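Peroxisomal acyl-CoA oxidase 1A (PDB 2FON) probably oxidises fatty acyl-CoA thioesters in peroxisomal beta-oxidation, using a bound FAD as cofactor. Local coordinates at residues V474-R479 against A505-S510; V366-K371 against I555-Q560; P127-Q132 against K136-W141; D55-L60 against A105-R110. All coordinates share one frame; numbering follows the deposited sequence.

How the interactions relate
All four contacts are only partly buried, and their chemistry differs with their place in the fold. Interactions 1 and 2 share helix 535-558 as common ground: it supplies residues 555-558 to interaction 2 and packs against Tyr476 of interaction 1, whose segments lie inside the loop that interaction 2 closes. Both use charged pairs, but interaction 1 adds a hydroxyl pair on its more buried side. Interactions 3 and 4 belong to the N-terminal helical region, with centres about 27 Å apart, and both include aliphatic contacts. Interaction 4 is apolar in all its side-chain contacts, whereas interaction 3 sets its apolar pair beside a glutamine amide and lies nearest the FAD-binding residues.

Interaction 1 of 4, residues V474-R479 against A505-S510; sequences VSYMGR and AFEARS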
loop_
_atom_site.group_PDB
_atom_site.type_symbol
_atom_site.label_atom_id
_atom_site.label_comp_id
_atom_site.label_asym_id
_atom_site.label_seq_id
_atom_site.Cartn_x
_atom_site.Cartn_y
_atom_site.Cartn_z
ATOM N N VAL B 474 -17.482 2.822 -26.707
ATOM C CA VAL B 474 -18.191 4.080 -26.504
ATOM C C VAL B 474 -19.438 4.161 -27.325
ATOM O O VAL B 474 -19.941 5.255 -27.603
ATOM C CB VAL B 474 -17.341 5.338 -26.768
ATOM C CG1 VAL B 474 -16.326 5.538 -25.659
ATOM C CG2 VAL B 474 -16.697 5.258 -28.113
ATOM N N SER B 475 -19.976 3.014 -27.713
ATOM C CA SER B 475 -21.210 3.070 -28.461
ATOM C C SER B 475 -22.375 3.588 -27.570
ATOM O O SER B 475 -23.318 4.192 -28.060
ATOM C CB SER B 475 -21.497 1.738 -29.121
ATOM O OG SER B 475 -22.578 1.120 -28.465
ATOM N N TYR B 476 -22.286 3.396 -26.261
ATOM C CA TYR B 476 -23.260 4.002 -25.366
ATOM C C TYR B 476 -23.376 5.515 -25.502
ATOM O O TYR B 476 -24.469 6.038 -25.391
ATOM C CB TYR B 476 -23.024 3.623 -23.925
ATOM C CG TYR B 476 -21.802 4.257 -23.260
ATOM C CD1 TYR B 476 -21.936 5.402 -22.477
ATOM C CD2 TYR B 476 -20.538 3.686 -23.372
ATOM C CE1 TYR B 476 -20.859 5.963 -21.833
ATOM C CE2 TYR B 476 -19.453 4.248 -22.752
ATOM C CZ TYR B 476 -19.613 5.391 -21.969
ATOM O OH TYR B 476 -18.528 5.976 -21.332
ATOM N N MET B 477 -22.288 6.221 -25.780
ATOM C CA MET B 477 -22.371 7.679 -25.904
ATOM C C MET B 477 -23.216 8.169 -27.075
ATOM O O MET B 477 -23.527 9.376 -27.185
ATOM C CB MET B 477 -21.001 8.278 -26.003
ATOM C CG MET B 477 -20.151 7.908 -24.828
ATOM S SD MET B 477 -19.491 9.446 -24.227
ATOM C CE MET B 477 -18.547 8.917 -22.788
ATOM N N GLY B 478 -23.592 7.242 -27.958
ATOM C CA GLY B 478 -24.533 7.563 -28.999
ATOM C C GLY B 478 -25.945 7.649 -28.448
ATOM O O GLY B 478 -26.864 7.985 -29.174
ATOM N N ARG B 479 -26.139 7.323 -27.174
ATOM C CA ARG B 479 -27.490 7.339 -26.608
ATOM C C ARG B 479 -27.605 8.285 -25.414
ATOM O O ARG B 479 -28.322 7.973 -24.476
ATOM C CB ARG B 479 -27.987 5.913 -26.247
ATOM C CG ARG B 479 -27.633 4.829 -27.280
ATOM C CD ARG B 479 -28.188 3.433 -27.005
ATOM N NE ARG B 479 -27.824 2.890 -25.690
ATOM C CZ ARG B 479 -26.714 2.214 -25.405
ATOM N NH1 ARG B 479 -25.800 1.956 -26.331
ATOM N NH2 ARG B 479 -26.517 1.783 -24.176
ATOM N N ALA B 505 -27.283 1.511 -15.364
ATOM C CA ALA B 505 -26.854 2.340 -14.259
ATOM C C ALA B 505 -25.403 2.799 -14.448
ATOM O O ALA B 505 -25.081 3.941 -14.115
ATOM C CB ALA B 505 -27.025 1.627 -12.942
ATOM N N PHE B 506 -24.548 1.931 -15.000
ATOM C CA PHE B 506 -23.172 2.315 -15.246
ATOM C C PHE B 506 -22.989 3.222 -16.463
ATOM O O PHE B 506 -22.110 4.099 -16.495
ATOM C CB PHE B 506 -22.310 1.067 -15.359
ATOM C CG PHE B 506 -21.841 0.554 -14.040
ATOM C CD1 PHE B 506 -22.643 -0.291 -13.283
ATOM C CD2 PHE B 506 -20.626 0.958 -13.534
ATOM C CE1 PHE B 506 -22.231 -0.723 -12.034
ATOM C CE2 PHE B 506 -20.201 0.526 -12.281
ATOM C CZ PHE B 506 -21.007 -0.315 -11.542
ATOM N N GLU B 507 -23.833 2.986 -17.465
ATOM C CA GLU B 507 -23.868 3.779 -18.680
ATOM C C GLU B 507 -24.294 5.190 -18.356
ATOM O O GLU B 507 -23.638 6.147 -18.760
ATOM C CB GLU B 507 -24.812 3.144 -19.693
ATOM C CG GLU B 507 -24.214 1.913 -20.396
ATOM C CD GLU B 507 -25.095 1.324 -21.514
ATOM O OE1 GLU B 507 -24.571 0.508 -22.291
ATOM O OE2 GLU B 507 -26.306 1.642 -21.643
ATOM N N ALA B 508 -25.362 5.319 -17.575
ATOM C CA ALA B 508 -25.898 6.634 -17.215
ATOM C C ALA B 508 -24.831 7.432 -16.493
ATOM O O ALA B 508 -24.423 8.507 -16.938
ATOM C CB ALA B 508 -27.134 6.493 -16.352
ATOM N N ARG B 509 -24.352 6.862 -15.399
ATOM C CA ARG B 509 -23.306 7.458 -14.622
ATOM C C ARG B 509 -22.163 8.016 -15.492
ATOM O O ARG B 509 -21.725 9.165 -15.313
ATOM C CB ARG B 509 -22.754 6.418 -13.664
ATOM C CG ARG B 509 -21.546 6.924 -12.885
ATOM C CD ARG B 509 -20.595 5.822 -12.673
ATOM N NE ARG B 509 -19.575 6.144 -11.708
ATOM C CZ ARG B 509 -18.540 5.330 -11.488
ATOM N NH1 ARG B 509 -18.468 4.177 -12.152
ATOM N NH2 ARG B 509 -17.579 5.658 -10.615
ATOM N N SER B 510 -21.670 7.191 -16.413
ATOM C CA SER B 510 -20.526 7.571 -17.198
ATOM C C SER B 510 -20.899 8.683 -18.186
ATOM O O SER B 510 -20.245 9.738 -18.239
ATOM C CB SER B 510 -19.926 6.343 -17.881
ATOM O OG SER B 510 -18.900 6.728 -18.777
#
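Tyr476 and Glu507 bring their CA atoms to within 6.7 Å where a short 3-10 turn, leading into helix 480-483, passes beside helix 499-521. Two polar contacts bridge the gap. On the buried side, Tyr476 extends its ring so that OH meets Ser510 OG at 2.7 Å; either hydroxyl could be the donor. The tyrosine CG lies between its backbone N and carbonyl carbon (chi1 72°), which turns the ring toward the helix, and Met477 CG lies over one ring face, toward its rim. Tyr476 OH also bonds to His545 ND1, tying the turn to helix 535-558 within the helical C-terminal part of this acyl-CoA oxidase. Toward solvent, Arg479, at the N-cap position of helix 480-483, forms a salt bridge with Glu507: its NH2 faces OE2 and makes a weak hydrogen bond to Glu507 OE1 at 3.0 Å. The carboxylate reaches the guanidinium edge, but the two planes are 51° apart, short of a flat two-pronged pairing. With Glu507 cut back to an alanine, the Arg479 charge would probably lose its mate across the contact and the guanidinium be free to swing away, while Tyr476 CB would be uncovered.

Interaction 2 of 4, residues V366-K371 against I555-Q560; sequences VGEWLK and IEKLQQ
Glu368 and Lys557 form a salt bridge between two long helices, joining helix 347-380, in the C-alpha1 region, to the C-terminal end of helix 535-558. The backbones stay well apart, with the CA atoms of Trp369 and Lys557 still 8.6 Å from each other, so the contact is carried by long side chains that bury little surface. Lys557 NZ donates to Glu368 OE1 at 3.1 Å, approaching the syn lone pair, on the side of the other oxygen; Glu368 OE2 is farther from NZ, at 3.9 Å. The two side chains cross at about a right angle. A bend at chi2 (51°) in the lysine carries its ammonium group round to the glutamate, whose own chain runs extended beyond CG. The same NZ gives a second bond, to Gln560 OE1 at 3.2 Å, from well above the plane of that carbonyl. Nearby, Glu556 OE1 comes obliquely to within 4.4 Å of Trp369 CD1. Lys553 links these two residues, pairing with Glu556 OE2 and making a cation-pi contact with Trp369. Lys557 is buried, and its ammonium is gripped by an anionic and a neutral oxygen; this pairing would be expected to favour the charged forms of both Lys557 and Glu368 and to offset part of the cost of burying the lysine.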
loop_
_atom_site.group_PDB
_atom_site.type_symbol
_atom_site.label_atom_id
_atom_site.label_comp_id
_atom_site.label_asym_id
_atom_site.label_seq_id
_atom_site.Cartn_x
_atom_site.Cartn_y
_atom_site.Cartn_z
ATOM N N VAL B 366 -12.306 -9.453 -18.457
ATOM C CA VAL B 366 -11.910 -8.338 -19.293
ATOM C C VAL B 366 -10.582 -8.704 -19.929
ATOM O O VAL B 366 -10.343 -8.412 -21.085
ATOM C CB VAL B 366 -11.972 -6.962 -18.565
ATOM C CG1 VAL B 366 -10.732 -6.663 -17.775
ATOM C CG2 VAL B 366 -12.203 -5.878 -19.570
ATOM N N GLY B 367 -9.761 -9.461 -19.233
ATOM C CA GLY B 367 -8.620 -10.072 -19.912
ATOM C C GLY B 367 -8.911 -10.885 -21.177
ATOM O O GLY B 367 -8.196 -10.742 -22.183
ATOM N N GLU B 368 -9.937 -11.746 -21.163
ATOM C CA GLU B 368 -10.220 -12.559 -22.352
ATOM C C GLU B 368 -10.778 -11.681 -23.414
ATOM O O GLU B 368 -10.619 -11.963 -24.600
ATOM C CB GLU B 368 -11.274 -13.627 -22.101
ATOM C CG GLU B 368 -10.887 -14.758 -21.158
ATOM C CD GLU B 368 -12.081 -15.687 -20.849
ATOM O OE1 GLU B 368 -13.105 -15.671 -21.592
ATOM O OE2 GLU B 368 -11.998 -16.417 -19.838
ATOM N N TRP B 369 -11.493 -10.639 -23.011
ATOM C CA TRP B 369 -12.154 -9.845 -24.016
ATOM C C TRP B 369 -11.103 -9.048 -24.774
ATOM O O TRP B 369 -11.296 -8.723 -25.951
ATOM C CB TRP B 369 -13.284 -8.976 -23.448
ATOM C CG TRP B 369 -13.775 -8.027 -24.462
ATOM C CD1 TRP B 369 -14.624 -8.294 -25.459
ATOM C CD2 TRP B 369 -13.359 -6.666 -24.626
ATOM N NE1 TRP B 369 -14.776 -7.182 -26.259
ATOM C CE2 TRP B 369 -14.016 -6.168 -25.763
ATOM C CE3 TRP B 369 -12.503 -5.825 -23.912
ATOM C CZ2 TRP B 369 -13.863 -4.871 -26.213
ATOM C CZ3 TRP B 369 -12.338 -4.510 -24.355
ATOM C CH2 TRP B 369 -13.013 -4.050 -25.518
ATOM N N LEU B 370 -9.957 -8.795 -24.134
ATOM C CA LEU B 370 -8.890 -8.074 -24.848
ATOM C C LEU B 370 -8.167 -8.943 -25.833
ATOM O O LEU B 370 -7.675 -8.467 -26.846
ATOM C CB LEU B 370 -7.918 -7.421 -23.902
ATOM C CG LEU B 370 -8.410 -6.177 -23.155
ATOM C CD1 LEU B 370 -7.372 -5.814 -22.155
ATOM C CD2 LEU B 370 -8.677 -5.005 -24.084
ATOM N N LYS B 371 -8.112 -10.230 -25.523
ATOM C CA LYS B 371 -7.602 -11.256 -26.428
ATOM C C LYS B 371 -8.363 -11.120 -27.689
ATOM O O LYS B 371 -7.773 -11.106 -28.743
ATOM C CB LYS B 371 -7.915 -12.629 -25.850
ATOM C CG LYS B 371 -6.959 -13.724 -26.189
ATOM C CD LYS B 371 -6.440 -14.359 -24.879
ATOM C CE LYS B 371 -5.201 -15.253 -25.151
ATOM N NZ LYS B 371 -4.719 -15.928 -23.898
ATOM N N ILE B 555 -20.863 -8.945 -18.050
ATOM C CA ILE B 555 -22.217 -9.310 -18.389
ATOM C C ILE B 555 -22.190 -10.052 -19.712
ATOM O O ILE B 555 -22.948 -11.015 -19.894
ATOM C CB ILE B 555 -23.199 -8.079 -18.420
ATOM C CG1 ILE B 555 -23.311 -7.412 -17.026
ATOM C CG2 ILE B 555 -24.573 -8.483 -18.979
ATOM C CD1 ILE B 555 -24.106 -6.100 -17.020
ATOM N N GLU B 556 -21.310 -9.636 -20.618
ATOM C CA GLU B 556 -21.261 -10.235 -21.945
ATOM C C GLU B 556 -20.821 -11.689 -21.867
ATOM O O GLU B 556 -21.333 -12.570 -22.582
ATOM C CB GLU B 556 -20.322 -9.455 -22.836
ATOM C CG GLU B 556 -21.000 -8.394 -23.671
ATOM C CD GLU B 556 -20.076 -7.802 -24.757
ATOM O OE1 GLU B 556 -18.996 -8.391 -25.084
ATOM O OE2 GLU B 556 -20.444 -6.723 -25.283
ATOM N N LYS B 557 -19.852 -11.906 -20.971
ATOM C CA LYS B 557 -19.312 -13.216 -20.621
ATOM C C LYS B 557 -20.421 -14.167 -20.094
ATOM O O LYS B 557 -20.490 -15.348 -20.481
ATOM C CB LYS B 557 -18.224 -13.001 -19.598
ATOM C CG LYS B 557 -17.562 -14.231 -19.084
ATOM C CD LYS B 557 -17.102 -15.127 -20.204
ATOM C CE LYS B 557 -16.578 -16.417 -19.641
ATOM N NZ LYS B 557 -15.715 -17.019 -20.663
ATOM N N LEU B 558 -21.318 -13.631 -19.272
ATOM C CA LEU B 558 -22.396 -14.439 -18.716
ATOM C C LEU B 558 -23.402 -14.974 -19.731
ATOM O O LEU B 558 -24.107 -15.937 -19.423
ATOM C CB LEU B 558 -23.065 -13.743 -17.529
ATOM C CG LEU B 558 -22.090 -13.449 -16.341
ATOM C CD1 LEU B 558 -22.827 -12.911 -15.110
ATOM C CD2 LEU B 558 -21.149 -14.613 -15.927
ATOM N N GLN B 559 -23.454 -14.383 -20.935
ATOM C CA GLN B 559 -24.319 -14.886 -22.044
ATOM C C GLN B 559 -23.698 -16.030 -22.860
ATOM O O GLN B 559 -24.384 -16.662 -23.648
ATOM C CB GLN B 559 -24.668 -13.773 -23.024
ATOM C CG GLN B 559 -25.570 -12.680 -22.491
ATOM C CD GLN B 559 -25.169 -11.303 -23.025
ATOM O OE1 GLN B 559 -24.593 -11.180 -24.117
ATOM N NE2 GLN B 559 -25.454 -10.262 -22.244
ATOM N N GLN B 560 -22.398 -16.278 -22.689
ATOM C CA GLN B 560 -21.775 -17.462 -23.266
ATOM C C GLN B 560 -22.393 -18.702 -22.624
ATOM O O GLN B 560 -23.182 -18.577 -21.670
ATOM C CB GLN B 560 -20.269 -17.435 -23.070
ATOM C CG GLN B 560 -19.574 -16.460 -23.985
ATOM C CD GLN B 560 -18.084 -16.253 -23.643
ATOM O OE1 GLN B 560 -17.349 -17.215 -23.367
ATOM N NE2 GLN B 560 -17.636 -14.991 -23.677
#

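Interaction 3 of 4, residues P127-Q132 against K136-W141; sequences PAIKGQ and KQQEKW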
loop_
_atom_site.group_PDB
_atom_site.type_symbol
_atom_site.label_atom_id
_atom_site.label_comp_id
_atom_site.label_asym_id
_atom_site.label_seq_id
_atom_site.Cartn_x
_atom_site.Cartn_y
_atom_site.Cartn_z
ATOM N N PRO B 127 10.153 -8.461 -28.920
ATOM C CA PRO B 127 9.031 -7.719 -29.550
ATOM C C PRO B 127 9.376 -6.392 -30.232
ATOM O O PRO B 127 8.756 -6.036 -31.241
ATOM C CB PRO B 127 8.001 -7.577 -28.424
ATOM C CG PRO B 127 8.275 -8.812 -27.576
ATOM C CD PRO B 127 9.789 -8.949 -27.578
ATOM N N ALA B 128 10.393 -5.710 -29.755
ATOM C CA ALA B 128 10.779 -4.452 -30.410
ATOM C C ALA B 128 11.416 -4.677 -31.774
ATOM O O ALA B 128 11.147 -3.936 -32.734
ATOM C CB ALA B 128 11.698 -3.595 -29.516
ATOM N N ILE B 129 12.253 -5.693 -31.877
ATOM C CA ILE B 129 12.837 -5.991 -33.164
ATOM C C ILE B 129 11.771 -6.450 -34.172
ATOM O O ILE B 129 11.680 -5.894 -35.286
ATOM C CB ILE B 129 13.997 -6.969 -33.024
ATOM C CG1 ILE B 129 15.063 -6.304 -32.132
ATOM C CG2 ILE B 129 14.540 -7.309 -34.395
ATOM C CD1 ILE B 129 16.230 -7.186 -31.741
ATOM N N LYS B 130 10.950 -7.427 -33.745
ATOM C CA LYS B 130 9.803 -7.908 -34.508
ATOM C C LYS B 130 8.919 -6.793 -35.051
ATOM O O LYS B 130 8.717 -6.682 -36.247
ATOM C CB LYS B 130 8.992 -8.916 -33.705
ATOM C CG LYS B 130 9.236 -10.321 -34.255
ATOM C CD LYS B 130 8.379 -11.405 -33.655
ATOM C CE LYS B 130 8.245 -12.522 -34.713
ATOM N NZ LYS B 130 7.131 -13.514 -34.485
ATOM N N GLY B 131 8.448 -5.935 -34.165
ATOM C CA GLY B 131 7.619 -4.820 -34.549
ATOM C C GLY B 131 8.316 -3.734 -35.323
ATOM O O GLY B 131 7.664 -3.042 -36.103
ATOM N N GLN B 132 9.620 -3.539 -35.134
ATOM C CA GLN B 132 10.193 -2.339 -35.738
ATOM C C GLN B 132 11.398 -2.560 -36.640
ATOM O O GLN B 132 11.954 -1.591 -37.171
ATOM C CB GLN B 132 10.534 -1.272 -34.686
ATOM C CG GLN B 132 9.470 -0.930 -33.690
ATOM C CD GLN B 132 10.029 -0.345 -32.400
ATOM O OE1 GLN B 132 10.839 0.596 -32.419
ATOM N NE2 GLN B 132 9.599 -0.882 -31.280
ATOM N N LYS B 136 14.751 -7.849 -43.512
ATOM C CA LYS B 136 16.177 -8.181 -43.351
ATOM C C LYS B 136 16.630 -8.154 -41.877
ATOM O O LYS B 136 17.188 -9.152 -41.398
ATOM C CB LYS B 136 17.065 -7.303 -44.241
ATOM N N GLN B 137 16.355 -7.055 -41.150
ATOM C CA GLN B 137 16.823 -6.878 -39.748
ATOM C C GLN B 137 16.416 -8.000 -38.811
ATOM O O GLN B 137 17.230 -8.491 -38.029
ATOM C CB GLN B 137 16.380 -5.529 -39.183
ATOM C CG GLN B 137 17.306 -4.393 -39.572
ATOM C CD GLN B 137 16.670 -3.012 -39.465
ATOM O OE1 GLN B 137 15.452 -2.838 -39.629
ATOM N NE2 GLN B 137 17.507 -2.006 -39.196
ATOM N N GLN B 138 15.149 -8.380 -38.887
ATOM C CA GLN B 138 14.613 -9.539 -38.172
ATOM C C GLN B 138 15.287 -10.876 -38.581
ATOM O O GLN B 138 15.605 -11.720 -37.733
ATOM C CB GLN B 138 13.108 -9.635 -38.420
ATOM C CG GLN B 138 12.340 -8.407 -38.025
ATOM C CD GLN B 138 10.890 -8.461 -38.438
ATOM O OE1 GLN B 138 10.445 -9.431 -39.016
ATOM N NE2 GLN B 138 10.145 -7.404 -38.145
ATOM N N GLU B 139 15.505 -11.085 -39.874
ATOM C CA GLU B 139 16.229 -12.288 -40.284
ATOM C C GLU B 139 17.600 -12.303 -39.570
ATOM O O GLU B 139 17.970 -13.306 -38.971
ATOM C CB GLU B 139 16.346 -12.420 -41.836
ATOM N N LYS B 140 18.323 -11.187 -39.550
ATOM C CA LYS B 140 19.594 -11.208 -38.858
ATOM C C LYS B 140 19.502 -11.288 -37.331
ATOM O O LYS B 140 20.139 -12.131 -36.740
ATOM C CB LYS B 140 20.498 -10.051 -39.269
ATOM C CG LYS B 140 21.740 -10.007 -38.412
ATOM C CD LYS B 140 22.726 -9.019 -38.886
ATOM C CE LYS B 140 23.705 -8.770 -37.778
ATOM N NZ LYS B 140 24.598 -7.707 -38.277
ATOM N N TRP B 141 18.748 -10.416 -36.669
ATOM C CA TRP B 141 18.844 -10.405 -35.211
ATOM C C TRP B 141 18.027 -11.477 -34.437
ATOM O O TRP B 141 18.414 -11.892 -33.356
ATOM C CB TRP B 141 18.636 -8.993 -34.665
ATOM C CG TRP B 141 19.756 -8.047 -35.046
ATOM C CD1 TRP B 141 19.775 -7.223 -36.123
ATOM C CD2 TRP B 141 21.016 -7.850 -34.363
ATOM N NE1 TRP B 141 20.966 -6.499 -36.167
ATOM C CE2 TRP B 141 21.741 -6.856 -35.093
ATOM C CE3 TRP B 141 21.608 -8.416 -33.226
ATOM C CZ2 TRP B 141 23.039 -6.418 -34.719
ATOM C CZ3 TRP B 141 22.883 -7.971 -32.834
ATOM C CH2 TRP B 141 23.596 -6.979 -33.598
#
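Gln138 sets its CG beside its own backbone N (chi1 -57°) and runs extended from there (chi2 173°), which carries the amide across to the carbonyl end of Lys130. Ile129 has its CG1 branch beside the backbone N as well, and this branch ends in CD1, 4.2 Å from Trp141 CB. The other branch, CG2, lies 4.4 Å from Gln138 CG, so the isoleucine rests against two residues one helical turn apart. Gln138 NE2 is modelled close to Lys130 O, but the angle is poor for a hydrogen bond and the bond is doubtful. Replacing Gln138 with an alanine would probably open a gap beside Ile129 CG2. Near the turn, Gln137 OE1 accepts from the backbone N of Thr134, while its NE2 donates to Asp271 O. Gln132 instead directs its amide to Tyr208 OH, with its side chain about 5 Å from that of the FAD-binding Tyr154. Segments 127-132 and 136-141 run roughly antiparallel, at 152°, with their axes 9.0 Å apart; helices 118-132 and 135-146, joined by a very short turn, thus form an alpha-alpha hairpin of the N-terminal helical region, set beside the beta-rich middle domain.

Interaction 4 of 4, residues D55-L60 against A105-R110; sequences DRISKL and ATMLRR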
loop_
_atom_site.group_PDB
_atom_site.type_symbol
_atom_site.label_atom_id
_atom_site.label_comp_id
_atom_site.label_asym_id
_atom_site.label_seq_id
_atom_site.Cartn_x
_atom_site.Cartn_y
_atom_site.Cartn_z
ATOM N N ASP B 55 -1.558 -26.501 -16.094
ATOM C CA ASP B 55 -1.421 -27.510 -15.058
ATOM C C ASP B 55 -0.126 -28.321 -15.119
ATOM O O ASP B 55 0.461 -28.660 -14.087
ATOM C CB ASP B 55 -2.607 -28.466 -15.068
ATOM C CG ASP B 55 -2.646 -29.344 -13.847
ATOM O OD1 ASP B 55 -2.627 -28.782 -12.725
ATOM O OD2 ASP B 55 -2.701 -30.590 -14.007
ATOM N N ARG B 56 0.313 -28.638 -16.329
ATOM C CA ARG B 56 1.449 -29.525 -16.492
ATOM C C ARG B 56 2.771 -28.741 -16.321
ATOM O O ARG B 56 3.780 -29.315 -15.919
ATOM C CB ARG B 56 1.344 -30.255 -17.845
ATOM C CG ARG B 56 2.657 -30.720 -18.498
ATOM C CD ARG B 56 2.380 -31.492 -19.830
ATOM N NE ARG B 56 1.611 -30.704 -20.812
ATOM C CZ ARG B 56 2.133 -29.761 -21.608
ATOM N NH1 ARG B 56 3.441 -29.477 -21.595
ATOM N NH2 ARG B 56 1.327 -29.104 -22.430
ATOM N N ILE B 57 2.771 -27.448 -16.630
ATOM C CA ILE B 57 4.009 -26.705 -16.553
ATOM C C ILE B 57 4.218 -26.217 -15.110
ATOM O O ILE B 57 5.301 -26.283 -14.569
ATOM C CB ILE B 57 4.012 -25.532 -17.514
ATOM C CG1 ILE B 57 3.836 -26.023 -18.942
ATOM C CG2 ILE B 57 5.281 -24.704 -17.324
ATOM C CD1 ILE B 57 5.010 -26.741 -19.508
ATOM N N SER B 58 3.141 -25.710 -14.530
ATOM C CA SER B 58 2.953 -25.563 -13.102
ATOM C C SER B 58 3.652 -26.610 -12.284
ATOM O O SER B 58 4.533 -26.287 -11.507
ATOM C CB SER B 58 1.473 -25.724 -12.794
ATOM O OG SER B 58 0.937 -24.467 -12.660
ATOM N N LYS B 59 3.195 -27.854 -12.416
ATOM C CA LYS B 59 3.575 -28.894 -11.499
ATOM C C LYS B 59 4.981 -29.331 -11.787
ATOM O O LYS B 59 5.716 -29.822 -10.914
ATOM C CB LYS B 59 2.591 -30.045 -11.576
ATOM C CG LYS B 59 1.614 -29.928 -10.439
ATOM C CD LYS B 59 0.263 -30.536 -10.783
ATOM C CE LYS B 59 -0.809 -29.818 -9.956
ATOM N NZ LYS B 59 -2.046 -30.647 -9.940
ATOM N N LEU B 60 5.363 -29.083 -13.014
ATOM C CA LEU B 60 6.671 -29.426 -13.432
ATOM C C LEU B 60 7.701 -28.398 -12.931
ATOM O O LEU B 60 8.851 -28.729 -12.698
ATOM C CB LEU B 60 6.641 -29.497 -14.932
ATOM C CG LEU B 60 7.951 -29.851 -15.549
ATOM C CD1 LEU B 60 7.651 -30.845 -16.677
ATOM C CD2 LEU B 60 8.733 -28.527 -15.974
ATOM N N ALA B 105 7.307 -22.071 -22.843
ATOM C CA ALA B 105 8.399 -21.373 -22.208
ATOM C C ALA B 105 7.937 -20.129 -21.489
ATOM O O ALA B 105 8.495 -19.762 -20.436
ATOM C CB ALA B 105 9.440 -21.007 -23.223
ATOM N N THR B 106 6.939 -19.440 -22.026
ATOM C CA THR B 106 6.419 -18.281 -21.256
ATOM C C THR B 106 5.865 -18.739 -19.876
ATOM O O THR B 106 6.258 -18.207 -18.808
ATOM C CB THR B 106 5.330 -17.505 -22.032
ATOM O OG1 THR B 106 5.711 -17.405 -23.418
ATOM C CG2 THR B 106 5.176 -16.164 -21.480
ATOM N N MET B 107 4.963 -19.718 -19.937
ATOM C CA MET B 107 4.433 -20.398 -18.810
ATOM C C MET B 107 5.585 -20.817 -17.897
ATOM O O MET B 107 5.574 -20.494 -16.714
ATOM C CB MET B 107 3.656 -21.634 -19.300
ATOM C CG MET B 107 2.270 -21.897 -18.664
ATOM S SD MET B 107 1.224 -20.398 -18.619
ATOM C CE MET B 107 -0.456 -21.037 -18.657
ATOM N N LEU B 108 6.580 -21.534 -18.418
ATOM C CA LEU B 108 7.616 -22.060 -17.559
ATOM C C LEU B 108 8.260 -20.937 -16.769
ATOM O O LEU B 108 8.424 -21.018 -15.528
ATOM C CB LEU B 108 8.669 -22.839 -18.310
ATOM C CG LEU B 108 9.594 -23.535 -17.318
ATOM C CD1 LEU B 108 9.957 -24.962 -17.688
ATOM C CD2 LEU B 108 10.822 -22.722 -17.080
ATOM N N ARG B 109 8.613 -19.866 -17.448
ATOM C CA ARG B 109 9.184 -18.760 -16.686
ATOM C C ARG B 109 8.186 -18.175 -15.699
ATOM O O ARG B 109 8.577 -17.814 -14.586
ATOM C CB ARG B 109 9.844 -17.723 -17.572
ATOM C CG ARG B 109 11.245 -18.144 -18.029
ATOM C CD ARG B 109 11.842 -17.191 -19.037
ATOM N NE ARG B 109 11.683 -17.677 -20.410
ATOM C CZ ARG B 109 10.864 -17.126 -21.308
ATOM N NH1 ARG B 109 10.121 -16.079 -20.941
ATOM N NH2 ARG B 109 10.781 -17.630 -22.547
ATOM N N ARG B 110 6.895 -18.151 -16.039
ATOM C CA ARG B 110 5.934 -17.573 -15.093
ATOM C C ARG B 110 6.077 -18.292 -13.760
ATOM O O ARG B 110 6.226 -17.691 -12.728
ATOM C CB ARG B 110 4.499 -17.656 -15.622
ATOM C CG ARG B 110 3.478 -16.963 -14.747
ATOM C CD ARG B 110 1.976 -17.222 -15.176
ATOM N NE ARG B 110 1.561 -16.734 -16.513
ATOM C CZ ARG B 110 1.927 -15.568 -17.063
ATOM N NH1 ARG B 110 2.705 -14.675 -16.397
ATOM N NH2 ARG B 110 1.503 -15.276 -18.294
#
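Ile57 is the bump of this contact, and the hollow that takes it is the surface of helix 102-112 between Met107 and Leu108. Its CG2 methyl enters deepest, coming within 3.5 Å of Leu108 CA and 4.0 Å of Leu108 CB. On the other flank the same methyl lies 4.0 Å from Met107 CB, so it is seated between the roots of two successive side chains and against the backbone that joins them. With chi1 at -60°, CG1 stands beside the backbone N, which leaves CG2 as the branch facing the neighbour. Met107 bends at chi2 (48°), its CG passing 4.2 Å from Ile57 CB. A turn further along, Leu60 CD2 meets Leu108 CD1 at 4.1 Å, the two leucines crossing at a slant. The helix segments cross at -40° with their axes 9.0 Å apart. Leu53 and Thr54 extend the bed for Met107, while Val61 and, from helix 77-97, Ala91 touch Leu108, placing the contact within the N-terminal helical bundle. Beside it, Arg56 pairs with Glu52 and with Glu104, the latter an ionic tie between the same two helices. Between the segments themselves the side-chain contacts are all between carbon atoms; cohesion there rests on dispersion and the exclusion of water, and the fit of the methyl probably helps set the register.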